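Local atomic coordinates of fatty acid-binding protein homolog (PDB entry 6I8X), a protein that binds fatty acids inside an extracellular beta-barrel and may sequester potentially toxic fatty acids or help maintain the lipid layer of the nematode eggshell. Residues V113-P116 with T117-E120. Numbering follows the deposited sequence.
Sequences VDDP and TDVE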
ATOM      1  N   VAL A 113       5.047   9.702 -11.984  1.00 54.96           N
ATOM      2  CA  VAL A 113       6.233  10.292 -12.608  1.00 57.17           C
ATOM      3  C   VAL A 113       5.819  11.147 -13.837  1.00 65.41           C
ATOM      4  O   VAL A 113       6.292  12.282 -13.996  1.00 66.03           O
ATOM      5  CB  VAL A 113       7.315   9.212 -12.930  1.00 60.26           C
ATOM      6  CG1 VAL A 113       8.425   9.764 -13.835  1.00 62.06           C
ATOM      7  CG2 VAL A 113       7.916   8.648 -11.647  1.00 58.71           C
ATOM      8  N   ASP A 114       4.906  10.608 -14.667  1.00 63.28           N
ATOM      9  CA  ASP A 114       4.398  11.264 -15.879  1.00 65.44           C
ATOM     10  C   ASP A 114       3.273  12.282 -15.601  1.00 70.01           C
ATOM     11  O   ASP A 114       2.860  12.996 -16.516  1.00 70.58           O
ATOM     12  CB  ASP A 114       3.974  10.217 -16.924  1.00 67.09           C
ATOM     13  CG  ASP A 114       5.090   9.263 -17.337  1.00 82.14           C
ATOM     14  OD1 ASP A 114       6.260   9.717 -17.446  1.00 82.31           O
ATOM     15  OD2 ASP A 114       4.795   8.062 -17.546  1.00 91.89           O
ATOM     16  N   ASP A 115       2.805  12.360 -14.337  1.00 65.59           N
ATOM     17  CA  ASP A 115       1.776  13.292 -13.870  1.00 65.21           C
ATOM     18  C   ASP A 115       2.116  13.695 -12.413  1.00 68.08           C
ATOM     19  O   ASP A 115       1.523  13.156 -11.478  1.00 66.67           O
ATOM     20  CB  ASP A 115       0.374  12.644 -13.987  1.00 65.69           C
ATOM     21  CG  ASP A 115      -0.817  13.585 -13.854  1.00 76.93           C
ATOM     22  OD1 ASP A 115      -0.609  14.821 -13.885  1.00 77.67           O
ATOM     23  OD2 ASP A 115      -1.963  13.083 -13.756  1.00 83.70           O
ATOM     24  N   PRO A 116       3.091  14.610 -12.184  1.00 65.64           N
ATOM     25  CA  PRO A 116       3.468  14.969 -10.797  1.00 65.08           C
ATOM     26  C   PRO A 116       2.371  15.617  -9.939  1.00 68.59           C
ATOM     27  O   PRO A 116       2.546  15.755  -8.725  1.00 67.33           O
ATOM     28  CB  PRO A 116       4.666  15.909 -10.988  1.00 69.01           C
ATOM     29  CG  PRO A 116       5.166  15.628 -12.368  1.00 74.65           C
ATOM     30  CD  PRO A 116       3.930  15.337 -13.155  1.00 69.64           C
ATOM     31  N   THR A 117       1.247  16.004 -10.566  1.00 66.02           N
ATOM     32  CA  THR A 117       0.074  16.606  -9.917  1.00 65.68           C
ATOM     33  C   THR A 117      -0.795  15.511  -9.281  1.00 67.12           C
ATOM     34  O   THR A 117      -1.586  15.794  -8.380  1.00 67.07           O
ATOM     35  CB  THR A 117      -0.719  17.472 -10.919  1.00 73.93           C
ATOM     36  OG1 THR A 117      -1.214  16.647 -11.975  1.00 75.27           O
ATOM     37  CG2 THR A 117       0.106  18.629 -11.489  1.00 70.10           C
ATOM     38  N   ASP A 118      -0.649  14.262  -9.760  1.00 61.04           N
ATOM     39  CA  ASP A 118      -1.379  13.117  -9.231  1.00 58.25           C
ATOM     40  C   ASP A 118      -0.651  12.530  -7.988  1.00 58.40           C
ATOM     41  O   ASP A 118       0.252  11.697  -8.119  1.00 56.61           O
ATOM     42  CB  ASP A 118      -1.607  12.065 -10.329  1.00 59.54           C
ATOM     43  CG  ASP A 118      -2.781  11.142 -10.058  1.00 71.45           C
ATOM     44  OD1 ASP A 118      -3.197  11.035  -8.881  1.00 71.29           O
ATOM     45  OD2 ASP A 118      -3.279  10.518 -11.021  1.00 78.14           O
ATOM     46  N   VAL A 119      -1.040  13.018  -6.792  1.00 53.41           N
ATOM     47  CA  VAL A 119      -0.489  12.645  -5.485  1.00 51.91           C
ATOM     48  C   VAL A 119      -1.595  11.997  -4.659  1.00 52.29           C
ATOM     49  O   VAL A 119      -2.653  12.602  -4.466  1.00 51.64           O
ATOM     50  CB  VAL A 119       0.126  13.860  -4.731  1.00 57.45           C
ATOM     51  CG1 VAL A 119       0.615  13.471  -3.332  1.00 56.40           C
ATOM     52  CG2 VAL A 119       1.259  14.497  -5.531  1.00 59.11           C
ATOM     53  N   GLU A 120      -1.339  10.783  -4.146  1.00 45.56           N
ATOM     54  CA  GLU A 120      -2.301  10.069  -3.324  1.00 43.58           C
ATOM     55  C   GLU A 120      -1.646   9.260  -2.199  1.00 45.64           C
ATOM     56  O   GLU A 120      -0.699   8.510  -2.445  1.00 44.52           O
ATOM     57  CB  GLU A 120      -3.216   9.183  -4.185  1.00 44.10           C
ATOM     58  CG  GLU A 120      -4.185   8.384  -3.332  1.00 51.66           C
ATOM     59  CD  GLU A 120      -5.405   7.808  -4.003  1.00 60.26           C
ATOM     60  OE1 GLU A 120      -5.266   7.260  -5.118  1.00 57.64           O
ATOM     61  OE2 GLU A 120      -6.484   7.822  -3.370  1.00 52.85           O
TER
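D115 and T117 meet through their side chains: OG1 of T117 donates to OD1 of D115 at 2.7 Å, coming in from above the carboxylate, 44° out of its plane. Two torsions bring the groups together. D115 carries CG opposite its own backbone N (chi1 -166°), which sets the carboxylate beside its own carbonyl carbon, on the side where the T117 hydroxyl lies, while T117 holds OG1 between its N and carbonyl carbon. A type I beta turn from D115 to D118 closes with D118 N bonded to D115 O at 3.0 Å, with P116 and T117 at the two corners. The other carboxylate oxygen, D115 OD2, rests 3.6 Å from D118 CB. The two acid groups are turned steeply to one another, planes 77° apart, and OD2 of D115 lies 4.0 Å from OD2 of D118. CG2 of V119 lies 3.7 Å from P116 O. The turn belongs to the surface hairpin joining strands 105-112 and 119-127 of the barrel. D118 makes salt bridges to K112 through OD2 and to R32 through OD1, so the closeness of the two carboxylates is probably offset by these cations, while the threonine hydroxyl probably helps fix the rotation of the D115 carboxylate.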